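Local coordinates for LPXTG cell wall surface protein (Streptococcus gordonii, PDB 7AVK), which probably acts as a cell-wall-attached adhesin whose tandem SHIRT domains, here domain 10, project its binding region away from the bacterial surface, at residues H7-G12 with G77-T82; Q20-L25 with T47-S52; P41-Q46 with K59-T64. One frame throughout, in Å; residues are numbered along the deposited sequence. Where two conformers were deposited one is given.

Interaction 1 (H7-G12 with G77-T82); sequences HEFVSG and GTWEFT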
ATOM      1  N   HIS A   7      -5.775   0.924  -0.375  1.00  8.90           N
ATOM      2  CA  HIS A   7      -4.430   0.537  -0.021  1.00  8.95           C
ATOM      3  C   HIS A   7      -4.373   0.225   1.461  1.00  8.90           C
ATOM      4  O   HIS A   7      -5.023   0.896   2.269  1.00  9.57           O
ATOM      5  CB  HIS A   7      -3.429   1.655  -0.351  1.00  8.87           C
ATOM      6  CG  HIS A   7      -3.485   2.112  -1.797  1.00  9.13           C
ATOM      7  ND1 HIS A   7      -4.452   2.952  -2.293  1.00  9.39           N
ATOM      8  CD2 HIS A   7      -2.675   1.835  -2.850  1.00  9.45           C
ATOM      9  CE1 HIS A   7      -4.210   3.171  -3.583  1.00  9.68           C
ATOM     10  NE2 HIS A   7      -3.145   2.475  -3.980  1.00 10.01           N
ATOM     11  N   GLU A   8      -3.540  -0.742   1.836  1.00  8.69           N
ATOM     12  CA  GLU A   8      -3.232  -1.055   3.215  0.73  8.95           C
ATOM     13  C   GLU A   8      -1.739  -1.285   3.307  1.00  8.67           C
ATOM     14  O   GLU A   8      -1.163  -1.904   2.409  1.00 10.10           O
ATOM     15  CB  GLU A   8      -3.994  -2.313   3.675  0.73  8.97           C
ATOM     16  CG  GLU A   8      -3.662  -2.687   5.142  0.73  9.72           C
ATOM     17  CD  GLU A   8      -4.407  -3.822   5.723  0.73 12.02           C
ATOM     18  OE1 GLU A   8      -5.204  -4.528   5.075  0.73 13.23           O
ATOM     19  OE2 GLU A   8      -4.093  -4.213   6.892  0.73 14.41           O
ATOM     20  N   PHE A   9      -1.113  -0.825   4.409  1.00  8.82           N
ATOM     21  CA  PHE A   9       0.273  -1.138   4.686  1.00  8.80           C
ATOM     22  C   PHE A   9       0.382  -2.147   5.824  1.00  8.99           C
ATOM     23  O   PHE A   9      -0.381  -2.080   6.778  1.00 10.24           O
ATOM     24  CB  PHE A   9       1.067   0.115   5.088  1.00  9.18           C
ATOM     25  CG  PHE A   9       1.310   1.134   3.991  1.00  9.28           C
ATOM     26  CD1 PHE A   9       1.305   0.843   2.645  1.00  9.66           C
ATOM     27  CD2 PHE A   9       1.638   2.432   4.370  1.00 10.02           C
ATOM     28  CE1 PHE A   9       1.611   1.817   1.701  1.00 10.21           C
ATOM     29  CE2 PHE A   9       1.972   3.387   3.460  1.00 10.21           C
ATOM     30  CZ  PHE A   9       1.973   3.090   2.134  1.00 10.71           C
ATOM     31  N   VAL A  10       1.376  -3.017   5.712  1.00  9.09           N
ATOM     32  CA  VAL A  10       1.777  -3.943   6.766  1.00  9.65           C
ATOM     33  C   VAL A  10       3.278  -3.844   6.961  1.00  9.27           C
ATOM     34  O   VAL A  10       4.033  -3.457   6.064  1.00  9.83           O
ATOM     35  CB  VAL A  10       1.383  -5.402   6.437  1.00 10.75           C
ATOM     36  CG1 VAL A  10      -0.152  -5.526   6.330  1.00 11.51           C
ATOM     37  CG2 VAL A  10       2.065  -5.938   5.222  1.00 11.69           C
ATOM     38  N   SER A  11       3.701  -4.223   8.162  1.00  9.99           N
ATOM     39  CA  SER A  11       5.112  -4.439   8.442  1.00 10.11           C
ATOM     40  C   SER A  11       5.526  -5.849   8.002  1.00 10.35           C
ATOM     41  O   SER A  11       4.897  -6.844   8.377  1.00 11.10           O
ATOM     42  CB  SER A  11       5.379  -4.318   9.928  1.00 10.16           C
ATOM     43  OG  SER A  11       6.713  -4.726  10.175  1.00 11.01           O
ATOM     44  N   GLY A  12       6.594  -5.925   7.228  1.00 10.59           N
ATOM     45  CA  GLY A  12       7.212  -7.186   6.872  1.00 11.05           C
ATOM     46  C   GLY A  12       8.204  -7.692   7.887  1.00 11.56           C
ATOM     47  O   GLY A  12       8.822  -8.734   7.651  1.00 13.71           O
ATOM     48  N   GLY A  77       0.672  -3.202   0.805  1.00  9.50           N
ATOM     49  CA  GLY A  77       2.057  -2.802   0.642  1.00  9.61           C
ATOM     50  C   GLY A  77       2.854  -3.137   1.896  1.00  9.51           C
ATOM     51  O   GLY A  77       2.444  -2.814   2.996  1.00 10.35           O
ATOM     52  N   THR A  78       4.051  -3.747   1.741  1.00  9.89           N
ATOM     53  CA  THR A  78       4.875  -4.218   2.822  1.00  9.75           C
ATOM     54  C   THR A  78       6.072  -3.283   2.976  1.00  9.96           C
ATOM     55  O   THR A  78       6.745  -2.973   1.963  1.00 10.97           O
ATOM     56  CB  THR A  78       5.372  -5.629   2.527  1.00 11.11           C
ATOM     57  OG1 THR A  78       4.238  -6.493   2.478  1.00 11.79           O
ATOM     58  CG2 THR A  78       6.330  -6.123   3.579  1.00 12.55           C
ATOM     59  N   TRP A  79       6.315  -2.889   4.228  1.00  9.88           N
ATOM     60  CA  TRP A  79       7.491  -2.074   4.598  1.00 10.16           C
ATOM     61  C   TRP A  79       8.395  -3.013   5.376  1.00 10.70           C
ATOM     62  O   TRP A  79       7.907  -3.686   6.191  1.00 11.93           O
ATOM     63  CB  TRP A  79       7.069  -0.836   5.369  1.00 10.16           C
ATOM     64  CG  TRP A  79       6.345   0.182   4.556  1.00 10.55           C
ATOM     65  CD1 TRP A  79       5.042   0.150   4.163  1.00 10.43           C
ATOM     66  CD2 TRP A  79       6.895   1.416   4.065  1.00 10.80           C
ATOM     67  NE1 TRP A  79       4.745   1.285   3.462  1.00 11.10           N
ATOM     68  CE2 TRP A  79       5.856   2.081   3.386  1.00 10.79           C
ATOM     69  CE3 TRP A  79       8.149   2.025   4.146  1.00 11.88           C
ATOM     70  CZ2 TRP A  79       6.044   3.318   2.773  1.00 12.08           C
ATOM     71  CZ3 TRP A  79       8.335   3.248   3.549  1.00 12.41           C
ATOM     72  CH2 TRP A  79       7.295   3.880   2.871  1.00 12.51           C
ATOM     73  N   GLU A  80       9.693  -2.884   5.249  1.00 12.04           N
ATOM     74  CA  GLU A  80      10.664  -3.678   6.029  1.00 13.52           C
ATOM     75  C   GLU A  80      11.448  -2.732   6.934  1.00 13.18           C
ATOM     76  O   GLU A  80      11.836  -1.738   6.493  1.00 15.20           O
ATOM     77  CB  GLU A  80      11.621  -4.423   5.108  1.00 21.58           C
ATOM     78  CG  GLU A  80      10.950  -5.301   4.065  1.00 49.68           C
ATOM     79  CD  GLU A  80      10.329  -6.588   4.574  1.00 44.34           C
ATOM     80  OE1 GLU A  80      10.504  -6.909   5.758  1.00 42.51           O
ATOM     81  OE2 GLU A  80       9.678  -7.270   3.772  1.00 28.84           O
ATOM     82  N   PHE A  81      11.760  -3.113   8.140  1.00 13.41           N
ATOM     83  CA  PHE A  81      12.541  -2.315   9.086  1.00 15.40           C
ATOM     84  C   PHE A  81      13.939  -2.896   9.254  1.00 17.80           C
ATOM     85  O   PHE A  81      14.087  -4.116   9.404  1.00 19.23           O
ATOM     86  CB  PHE A  81      11.874  -2.303  10.465  1.00 15.55           C
ATOM     87  CG  PHE A  81      12.580  -1.485  11.479  1.00 20.80           C
ATOM     88  CD1 PHE A  81      12.557  -0.094  11.413  1.00 22.80           C
ATOM     89  CD2 PHE A  81      13.269  -2.105  12.513  1.00 27.04           C
ATOM     90  CE1 PHE A  81      13.208   0.672  12.363  1.00 28.26           C
ATOM     91  CE2 PHE A  81      13.912  -1.334  13.484  1.00 30.69           C
ATOM     92  CZ  PHE A  81      13.878   0.065  13.389  1.00 32.81           C
ATOM     93  N   THR A  82      14.948  -2.040   9.213  1.00 21.30           N
ATOM     94  CA  THR A  82      16.321  -2.426   9.515  1.00 28.71           C
ATOM     95  C   THR A  82      16.859  -1.479  10.576  1.00 33.50           C
ATOM     96  O   THR A  82      16.800  -0.263  10.402  1.00 31.18           O
ATOM     97  CB  THR A  82      17.191  -2.356   8.258  1.00 37.00           C
ATOM     98  OG1 THR A  82      17.330  -0.989   7.864  1.00 60.10           O
ATOM     99  CG2 THR A  82      16.572  -3.135   7.119  1.00 33.05           C
TER
HETATM  100  O   HOH W   1       8.513  -9.421   4.786  0.74 23.83           O

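Interaction 2 (Q20-L25 with T47-S52); sequences QEVKAL and TEVKTS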
ATOM      1  N   GLN A  20       3.541   6.032  12.812  1.00 10.54           N
ATOM      2  CA  GLN A  20       2.711   7.015  12.133  1.00 10.44           C
ATOM      3  C   GLN A  20       3.394   7.605  10.909  1.00 10.47           C
ATOM      4  O   GLN A  20       2.722   7.883   9.930  1.00 10.54           O
ATOM      5  CB  GLN A  20       2.281   8.112  13.121  1.00 10.42           C
ATOM      6  CG  GLN A  20       1.396   9.176  12.453  1.00 10.91           C
ATOM      7  CD  GLN A  20       2.162  10.286  11.745  1.00 11.79           C
ATOM      8  OE1 GLN A  20       3.322  10.534  11.985  1.00 12.65           O
ATOM      9  NE2 GLN A  20       1.469  11.001  10.860  1.00 12.32           N
ATOM     10  N   GLU A  21       4.710   7.813  10.933  1.00 11.06           N
ATOM     11  CA  GLU A  21       5.350   8.448   9.790  1.00 11.90           C
ATOM     12  C   GLU A  21       5.220   7.601   8.528  1.00 11.67           C
ATOM     13  O   GLU A  21       5.147   8.135   7.419  1.00 13.58           O
ATOM     14  CB  GLU A  21       6.816   8.807  10.114  1.00 15.13           C
ATOM     15  CG  GLU A  21       7.496   9.637   9.105  1.00 24.29           C
ATOM     16  CD  GLU A  21       8.891  10.085   9.575  1.00 28.68           C
ATOM     17  OE1 GLU A  21       9.232   9.852  10.761  1.00 39.42           O
ATOM     18  OE2 GLU A  21       9.633  10.675   8.757  1.00 37.04           O
ATOM     19  N   VAL A  22       5.191   6.274   8.689  1.00 10.82           N
ATOM     20  CA  VAL A  22       4.955   5.381   7.556  1.00 11.04           C
ATOM     21  C   VAL A  22       3.472   5.318   7.214  1.00 10.01           C
ATOM     22  O   VAL A  22       3.090   5.395   6.028  1.00 10.35           O
ATOM     23  CB  VAL A  22       5.521   3.979   7.814  1.00 11.38           C
ATOM     24  CG1 VAL A  22       5.058   3.016   6.720  1.00 12.06           C
ATOM     25  CG2 VAL A  22       7.047   3.998   7.934  1.00 13.52           C
ATOM     26  N   LYS A  23       2.616   5.175   8.235  1.00  9.82           N
ATOM     27  CA  LYS A  23       1.181   5.114   7.983  1.00  9.48           C
ATOM     28  C   LYS A  23       0.698   6.332   7.192  1.00  9.43           C
ATOM     29  O   LYS A  23      -0.195   6.214   6.347  1.00 10.03           O
ATOM     30  CB  LYS A  23       0.383   4.974   9.282  1.00 10.21           C
ATOM     31  CG  LYS A  23       0.672   3.731  10.082  1.00 12.60           C
ATOM     32  CD  LYS A  23       0.022   3.946  11.577  1.00 18.61           C
ATOM     33  CE  LYS A  23       0.150   2.695  12.354  1.00 31.11           C
ATOM     34  NZ  LYS A  23      -0.305   2.980  13.731  1.00 38.67           N
ATOM     35  N   ALA A  24       1.277   7.509   7.467  1.00  9.76           N
ATOM     36  CA  ALA A  24       0.854   8.731   6.814  1.00 10.19           C
ATOM     37  C   ALA A  24       1.132   8.739   5.308  1.00 10.15           C
ATOM     38  O   ALA A  24       0.608   9.612   4.597  1.00 11.26           O
ATOM     39  CB  ALA A  24       1.557   9.911   7.465  1.00 11.64           C
ATOM     40  N   LEU A  25       1.952   7.810   4.822  1.00  9.70           N
ATOM     41  CA  LEU A  25       2.219   7.683   3.403  1.00 10.24           C
ATOM     42  C   LEU A  25       1.189   6.824   2.672  1.00 10.11           C
ATOM     43  O   LEU A  25       1.303   6.608   1.466  1.00 10.87           O
ATOM     44  CB  LEU A  25       3.641   7.149   3.184  1.00 10.69           C
ATOM     45  CG  LEU A  25       4.732   8.043   3.717  1.00 12.36           C
ATOM     46  CD1 LEU A  25       6.079   7.291   3.743  1.00 13.59           C
ATOM     47  CD2 LEU A  25       4.812   9.336   2.925  1.00 16.16           C
ATOM     48  N   THR A  47       9.561   6.246  -0.352  1.00 16.35           N
ATOM     49  CA  THR A  47       9.721   4.784  -0.209  1.00 16.57           C
ATOM     50  C   THR A  47      10.756   4.444   0.851  1.00 16.08           C
ATOM     51  O   THR A  47      11.045   3.270   1.013  1.00 16.69           O
ATOM     52  CB  THR A  47      10.004   4.143  -1.566  1.00 19.29           C
ATOM     53  OG1 THR A  47      11.145   4.819  -2.088  1.00 21.77           O
ATOM     54  CG2 THR A  47       8.820   4.248  -2.495  1.00 22.21           C
ATOM     55  N   GLU A  48      11.268   5.430   1.579  1.00 17.25           N
ATOM     56  CA  GLU A  48      12.230   5.206   2.668  1.00 20.91           C
ATOM     57  C   GLU A  48      11.880   6.195   3.781  1.00 20.35           C
ATOM     58  O   GLU A  48      11.684   7.379   3.448  1.00 24.70           O
ATOM     59  CB  GLU A  48      13.662   5.365   2.163  1.00 29.46           C
ATOM     60  CG  GLU A  48      14.721   4.775   3.064  1.00 49.51           C
ATOM     61  CD  GLU A  48      16.125   4.875   2.488  1.00 56.43           C
ATOM     62  OE1 GLU A  48      16.384   5.830   1.733  1.00 66.96           O
ATOM     63  OE2 GLU A  48      16.951   3.998   2.779  1.00 59.78           O
ATOM     64  N   VAL A  49      11.757   5.731   5.019  1.00 18.39           N
ATOM     65  CA  VAL A  49      11.458   6.598   6.179  1.00 19.02           C
ATOM     66  C   VAL A  49      12.535   6.307   7.212  1.00 19.19           C
ATOM     67  O   VAL A  49      12.617   5.170   7.684  1.00 18.44           O
ATOM     68  CB  VAL A  49      10.063   6.365   6.770  1.00 22.67           C
ATOM     69  CG1 VAL A  49       9.913   7.042   8.127  1.00 25.32           C
ATOM     70  CG2 VAL A  49       9.004   6.829   5.793  1.00 28.15           C
ATOM     71  N   LYS A  50      13.341   7.303   7.552  1.00 21.37           N
ATOM     72  CA  LYS A  50      14.404   7.147   8.551  1.00 22.90           C
ATOM     73  C   LYS A  50      13.822   7.466   9.921  1.00 23.08           C
ATOM     74  O   LYS A  50      13.109   8.471  10.008  1.00 26.38           O
ATOM     75  CB  LYS A  50      15.604   8.060   8.274  1.00 30.55           C
ATOM     76  CG  LYS A  50      16.483   7.636   7.110  1.00 47.10           C
ATOM     77  CD  LYS A  50      17.622   6.730   7.536  1.00 54.24           C
ATOM     78  CE  LYS A  50      18.599   6.348   6.442  1.00 58.88           C
ATOM     79  NZ  LYS A  50      17.952   5.942   5.172  1.00 68.68           N
ATOM     80  N   THR A  51      14.130   6.668  10.934  1.00 23.96           N
ATOM     81  CA  THR A  51      13.660   6.859  12.327  1.00 29.25           C
ATOM     82  C   THR A  51      14.900   6.880  13.213  1.00 33.58           C
ATOM     83  O   THR A  51      15.987   6.620  12.689  1.00 31.85           O
ATOM     84  CB  THR A  51      12.671   5.760  12.756  1.00 31.95           C
ATOM     85  OG1 THR A  51      13.373   4.533  12.930  1.00 33.90           O
ATOM     86  CG2 THR A  51      11.548   5.567  11.762  1.00 31.55           C
ATOM     87  N   SER A  52      14.711   7.170  14.498  1.00 39.27           N
ATOM     88  CA  SER A  52      15.836   7.140  15.430  1.00 38.02           C
ATOM     89  C   SER A  52      16.425   5.736  15.550  1.00 40.66           C
ATOM     90  O   SER A  52      17.621   5.582  15.821  1.00 48.13           O
ATOM     91  CB  SER A  52      15.397   7.658  16.805  1.00 40.44           C
ATOM     92  OG  SER A  52      14.561   6.718  17.465  1.00 61.54           O
TER

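Interaction 3 (P41-Q46 with K59-T64); sequences PTQPSQ and KSYDKT. With IS8 (isothiocyanate), chain C.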
ATOM      1  N   PRO A  41      -1.585  -0.028  -8.165  1.00  9.93           N
ATOM      2  CA  PRO A  41      -1.533   0.656  -6.874  1.00  9.26           C
ATOM      3  C   PRO A  41      -0.748   1.963  -6.974  1.00  9.37           C
ATOM      4  O   PRO A  41       0.213   2.095  -7.715  1.00 10.01           O
ATOM      5  CB  PRO A  41      -0.855  -0.341  -5.943  1.00 10.14           C
ATOM      6  CG  PRO A  41      -0.005  -1.196  -6.881  1.00 10.54           C
ATOM      7  CD  PRO A  41      -0.860  -1.317  -8.130  1.00 10.42           C
ATOM      8  N   THR A  42      -1.162   2.939  -6.153  1.00  9.35           N
ATOM      9  CA  THR A  42      -0.443   4.190  -6.061  1.00  9.37           C
ATOM     10  C   THR A  42       0.853   3.990  -5.291  1.00  9.63           C
ATOM     11  O   THR A  42       0.855   3.407  -4.213  1.00 10.77           O
ATOM     12  CB  THR A  42      -1.323   5.219  -5.348  1.00  9.73           C
ATOM     13  OG1 THR A  42      -2.559   5.333  -6.053  1.00 11.23           O
ATOM     14  CG2 THR A  42      -0.637   6.563  -5.194  1.00  9.93           C
ATOM     15  N   GLN A  43       1.958   4.509  -5.825  1.00 10.47           N
ATOM     16  CA  GLN A  43       3.213   4.452  -5.110  1.00 11.08           C
ATOM     17  C   GLN A  43       3.152   5.325  -3.866  1.00 11.10           C
ATOM     18  O   GLN A  43       2.671   6.474  -3.939  1.00 11.44           O
ATOM     19  CB  GLN A  43       4.374   4.915  -5.972  1.00 11.82           C
ATOM     20  CG  GLN A  43       4.735   3.964  -7.098  1.00 12.84           C
ATOM     21  CD  GLN A  43       5.329   2.726  -6.531  1.00 15.24           C
ATOM     22  OE1 GLN A  43       4.835   1.579  -6.779  1.00 21.33           O
ATOM     23  NE2 GLN A  43       6.426   2.882  -5.795  1.00 16.67           N
ATOM     24  N   PRO A  44       3.689   4.888  -2.733  1.00 11.05           N
ATOM     25  CA  PRO A  44       3.905   5.827  -1.615  0.59 10.40           C
ATOM     26  C   PRO A  44       4.786   6.971  -2.103  1.00 11.91           C
ATOM     27  O   PRO A  44       5.737   6.741  -2.850  1.00 12.86           O
ATOM     28  CB  PRO A  44       4.600   4.975  -0.537  0.59 10.28           C
ATOM     29  CG  PRO A  44       4.224   3.491  -0.980  0.59 10.67           C
ATOM     30  CD  PRO A  44       4.222   3.552  -2.455  0.59 10.07           C
ATOM     31  N   SER A  45       4.527   8.190  -1.631  1.00 13.06           N
ATOM     32  CA  SER A  45       5.229   9.399  -2.130  1.00 15.16           C
ATOM     33  C   SER A  45       6.699   9.349  -1.725  1.00 14.20           C
ATOM     34  O   SER A  45       7.517   9.980  -2.383  1.00 17.08           O
ATOM     35  CB  SER A  45       4.561  10.641  -1.672  1.00 21.25           C
ATOM     36  OG  SER A  45       4.584  10.730  -0.268  1.00 30.76           O
ATOM     37  N   GLN A  46       7.000   8.681  -0.621  1.00 14.55           N
ATOM     38  CA  GLN A  46       8.369   8.383  -0.174  1.00 16.16           C
ATOM     39  C   GLN A  46       8.451   6.865  -0.001  1.00 14.98           C
ATOM     40  O   GLN A  46       7.479   6.270   0.461  1.00 14.76           O
ATOM     41  CB  GLN A  46       8.704   9.091   1.137  1.00 20.88           C
ATOM     42  CG  GLN A  46       8.514  10.592   1.075  1.00 32.86           C
ATOM     43  CD  GLN A  46       9.456  11.261   0.101  1.00 45.89           C
ATOM     44  OE1 GLN A  46      10.519  10.751  -0.222  1.00 55.34           O
ATOM     45  NE2 GLN A  46       9.034  12.402  -0.416  1.00 56.83           N
ATOM     46  N   LYS A  59       8.930  -2.218   0.342  1.00 12.73           N
ATOM     47  CA  LYS A  59       9.308  -3.362  -0.548  0.55 13.47           C
ATOM     48  C   LYS A  59       8.491  -3.382  -1.924  1.00 13.69           C
ATOM     49  O   LYS A  59       8.965  -3.068  -3.094  1.00 17.89           O
ATOM     50  CB  LYS A  59       9.133  -4.675   0.224  0.55 15.33           C
ATOM     51  CG  LYS A  59       9.511  -5.951  -0.515  0.55 24.61           C
ATOM     52  CD  LYS A  59       9.646  -7.137   0.415  0.55 26.47           C
ATOM     53  CE  LYS A  59       9.664  -8.468  -0.304  0.55 25.70           C
ATOM     54  NZ  LYS A  59      10.162  -9.561   0.566  0.55 38.07           N
ATOM     55  N   SER A  60       7.195  -3.585  -1.772  1.00 13.05           N
ATOM     56  CA  SER A  60       6.279  -3.697  -2.921  1.00 12.28           C
ATOM     57  C   SER A  60       4.867  -3.877  -2.411  1.00 11.80           C
ATOM     58  O   SER A  60       4.653  -4.153  -1.235  1.00 11.36           O
ATOM     59  CB  SER A  60       6.605  -4.937  -3.797  1.00 15.20           C
ATOM     60  OG  SER A  60       6.605  -6.081  -2.985  1.00 16.37           O
ATOM     61  N   TYR A  61       3.944  -3.722  -3.324  1.00 11.76           N
ATOM     62  CA  TYR A  61       2.619  -4.237  -3.139  1.00 10.47           C
ATOM     63  C   TYR A  61       2.564  -5.722  -3.519  1.00 11.56           C
ATOM     64  O   TYR A  61       3.404  -6.241  -4.282  1.00 14.35           O
ATOM     65  CB  TYR A  61       1.606  -3.450  -3.986  1.00 10.90           C
ATOM     66  CG  TYR A  61       1.443  -2.016  -3.478  1.00 10.49           C
ATOM     67  CD1 TYR A  61       0.672  -1.764  -2.347  1.00 10.19           C
ATOM     68  CD2 TYR A  61       2.046  -0.953  -4.097  1.00 10.34           C
ATOM     69  CE1 TYR A  61       0.492  -0.487  -1.858  1.00 10.08           C
ATOM     70  CE2 TYR A  61       1.885   0.348  -3.634  1.00  9.96           C
ATOM     71  CZ  TYR A  61       1.095   0.580  -2.518  1.00  9.48           C
ATOM     72  OH  TYR A  61       0.921   1.846  -2.000  1.00  9.92           O
ATOM     73  N   ASP A  62       1.517  -6.394  -3.012  1.00 12.00           N
ATOM     74  CA  ASP A  62       1.244  -7.835  -3.181  0.53 14.82           C
ATOM     75  C   ASP A  62       0.957  -8.198  -4.625  1.00 13.64           C
ATOM     76  O   ASP A  62       1.164  -9.315  -5.045  1.00 17.77           O
ATOM     77  CB  ASP A  62       0.026  -8.226  -2.289  0.53 17.29           C
ATOM     78  CG  ASP A  62      -1.365  -7.628  -2.759  0.53 14.63           C
ATOM     79  OD1 ASP A  62      -1.518  -6.409  -3.012  0.53 13.43           O
ATOM     80  OD2 ASP A  62      -2.294  -8.467  -2.976  0.53 19.37           O
ATOM     81  N   LYS A  63       0.368  -7.262  -5.344  1.00 12.78           N
ATOM     82  CA  LYS A  63       0.017  -7.363  -6.753  0.50 13.01           C
ATOM     83  C   LYS A  63       0.509  -6.134  -7.433  1.00 13.01           C
ATOM     84  O   LYS A  63       0.536  -5.055  -6.862  1.00 15.08           O
ATOM     85  CB  LYS A  63      -1.532  -7.406  -6.851  0.50 16.27           C
ATOM     86  CG  LYS A  63      -2.207  -8.591  -6.206  0.50 17.25           C
ATOM     87  CD  LYS A  63      -3.743  -8.451  -6.201  0.50 26.15           C
ATOM     88  CE  LYS A  63      -4.251  -7.339  -5.328  0.50 28.32           C
ATOM     89  NZ  LYS A  63      -5.256  -7.777  -4.420  0.50 30.44           N
ATOM     90  N   THR A  64       0.883  -6.271  -8.711  1.00 12.44           N
ATOM     91  CA  THR A  64       1.181  -5.122  -9.545  1.00 13.20           C
ATOM     92  C   THR A  64      -0.064  -4.554 -10.216  1.00 11.45           C
ATOM     93  O   THR A  64      -0.041  -3.399 -10.655  1.00 12.56           O
ATOM     94  CB  THR A  64       2.255  -5.485 -10.551  1.00 18.40           C
ATOM     95  OG1 THR A  64       1.989  -6.757 -11.142  1.00 18.64           O
ATOM     96  CG2 THR A  64       3.625  -5.469  -9.879  1.00 24.88           C
TER
HETATM   97  S   IS8 C1401       4.096  -3.096  -6.724  1.00 23.43           S
HETATM   98  C   IS8 C1401       5.176  -2.067  -6.408  1.00 16.37           C
HETATM   99  N   IS8 C1401       5.994  -1.181  -5.971  1.00 31.23           N

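Interaction 1 (H7-G12 with G77-T82)
Phe9 and Trp79 meet on one face of the sheet, above the backbone hydrogen bonds that join the two parallel neighbours, strands 3-11 and 73-82. Four of these bonds run along the pair: Gly77 N gives to Glu8 O at 2.8 Å, Val10 N to Gly77 O, Trp79 N to Val10 O, and Gly12 N to Trp79 O at 2.8 Å. Alternate bonds come from opposite strands, as parallel pairing demands, and Phe9 CA lies 3.2 Å from Gly77 O in a weaker CA-H...O contact.

The aromatic contact is T-shaped. In Trp79 chi1 (-70°) sets CG beside the backbone N, and chi2 (78°) turns the N-H edge of the indole to the Phe9 face; NE1 sits over the ring centre, 3.4 Å from Phe9 CD2, with the planes at 71°. Gly77, lacking a side chain, leaves Phe9 CD1 close over its backbone, a tight place. Leu18 and Leu26 also touch Phe9, and Trp79 meets Phe58.

On the opposite face the branched Val10 and Thr78 suit extended backbone: Val10 CG2 touches Thr78 OG1 at 3.5 Å, and Thr78 CG2 packs 3.6 Å from Gly12 CA. At the strand end Gly12 O and Glu80 OE1, two acceptors, lie 3.1 Å apart; Lys59 adds only a long, weak ion pair to Glu80.

Straight amide bonds therefore fix the register, while the indole N-H, pointing at the pi face of Phe9, probably gains weak, partly electrostatic stabilisation. A water donating to Gly12 O and, at 2.6 Å, to Glu80 OE2 probably eases the repulsion between the acceptors.

Interaction 2 (Q20-L25 with T47-S52)
Against one face of the five-stranded mixed sheet lies the short helix 20-23, an arrangement consistent with the beta-grasp fold of the ubiquitin clan, in which SHIRT domains are placed, although the helix here is brief. Glu21 and Val22, together with Leu25, come onto Val49 of the edge strand 48-50. Two backbone bonds hold this part of the chain, one from Ala24 N to Gln20 O and one from Leu25 N to Val22 O.

Val49 is the residue of the strand that all three side chains touch. Its beta-branched shape suits a strand and spreads two methyls in different directions. CG2 meets Leu25 CD1, which slides past it at 3.6 Å, and lies 4.1 Å from Val22 CG2, while CG1 meets Glu21. Val22 CG2 also approaches Val49 CB at 4.0 Å. Val22 and Leu25 connect Val49 to Trp79, and Val22 rests on Trp56 as well, a place that calls for apolar side chains.

The neighbours of Val49 along the strand turn outward, away from the helix, and there Lys50 NZ forms a salt bridge to Glu48 OE2 at 3.2 Å. Lysine and glutamate fit that outward side because their charges remain at the surface.

Glu21 lies over Val49 CG1 with its whole chain, from CG to the carboxylate. Its CG is anti to the backbone N (chi1 -171°) and the chain runs on extended, which lays the carboxylate carbon CD 3.5 Å from Val49 CG1.

Interaction 3 (P41-Q46 with K59-T64)
The Tyr61 ring has Pro41 over one face and bound isothiocyanate at its edge. Pro41 CB makes a CH-pi contact 3.7 Å from the centroid of the Tyr61 ring, displaced toward the rim, and Pro41 CG adds a touch on Tyr61 CD2. The isothiocyanate sulfur lies in the ring plane, and Gln43 OE1 also sits near that plane. Phe58 meets Tyr61 edge-to-face.

At the far end of the ring, Tyr61 OH donates to Thr42 O at 2.7 Å, with a C=O...donor angle of 173°. Pro44 meets the phenol tip to tip, its CD 3.7 Å from Tyr61 OH. Thr42 is itself tied to strand 3-11, since its N pairs with His7 NE2.

Gln43 bends at chi2 (-69°), and a hydrogen bond of 3.1 Å joins its OE1 to the isothiocyanate N, which would have to be protonated to donate. The sulfur lies 3.5 Å from Tyr61 N, near Tyr61 CB and Thr64 CG2; Ser60 and Phe58 also line the pocket.

Tyrosine suits the place because its ring face takes Pro41 and its hydroxyl bonds the carbonyl of Thr42. One residue thus holds the irregular segment 41-46 on the strand by both an apolar and a polar contact.

Overall arrangement
From the N terminus, strand 3-11 leads to Gly12, and interaction 1 closes the longest loop only when the chain returns as strand 73-82. Both other contacts nest inside that loop. Helix 20-23 comes next and pairs later with strand 48-50 in interaction 2, but residues 41-46 pass in between and find their partner in 59-64, so interactions 2 and 3 cross. Interaction 1 joins two inner strands of the sheet, interaction 2 places the helix over its border, and interaction 3 ties an irregular connection to the end of strand 55-61. They converge at Phe9 and Trp79: Val22 and Pro44 touch both, Tyr61 touches Phe9, and Leu25 reaches Ser45 and Gln46.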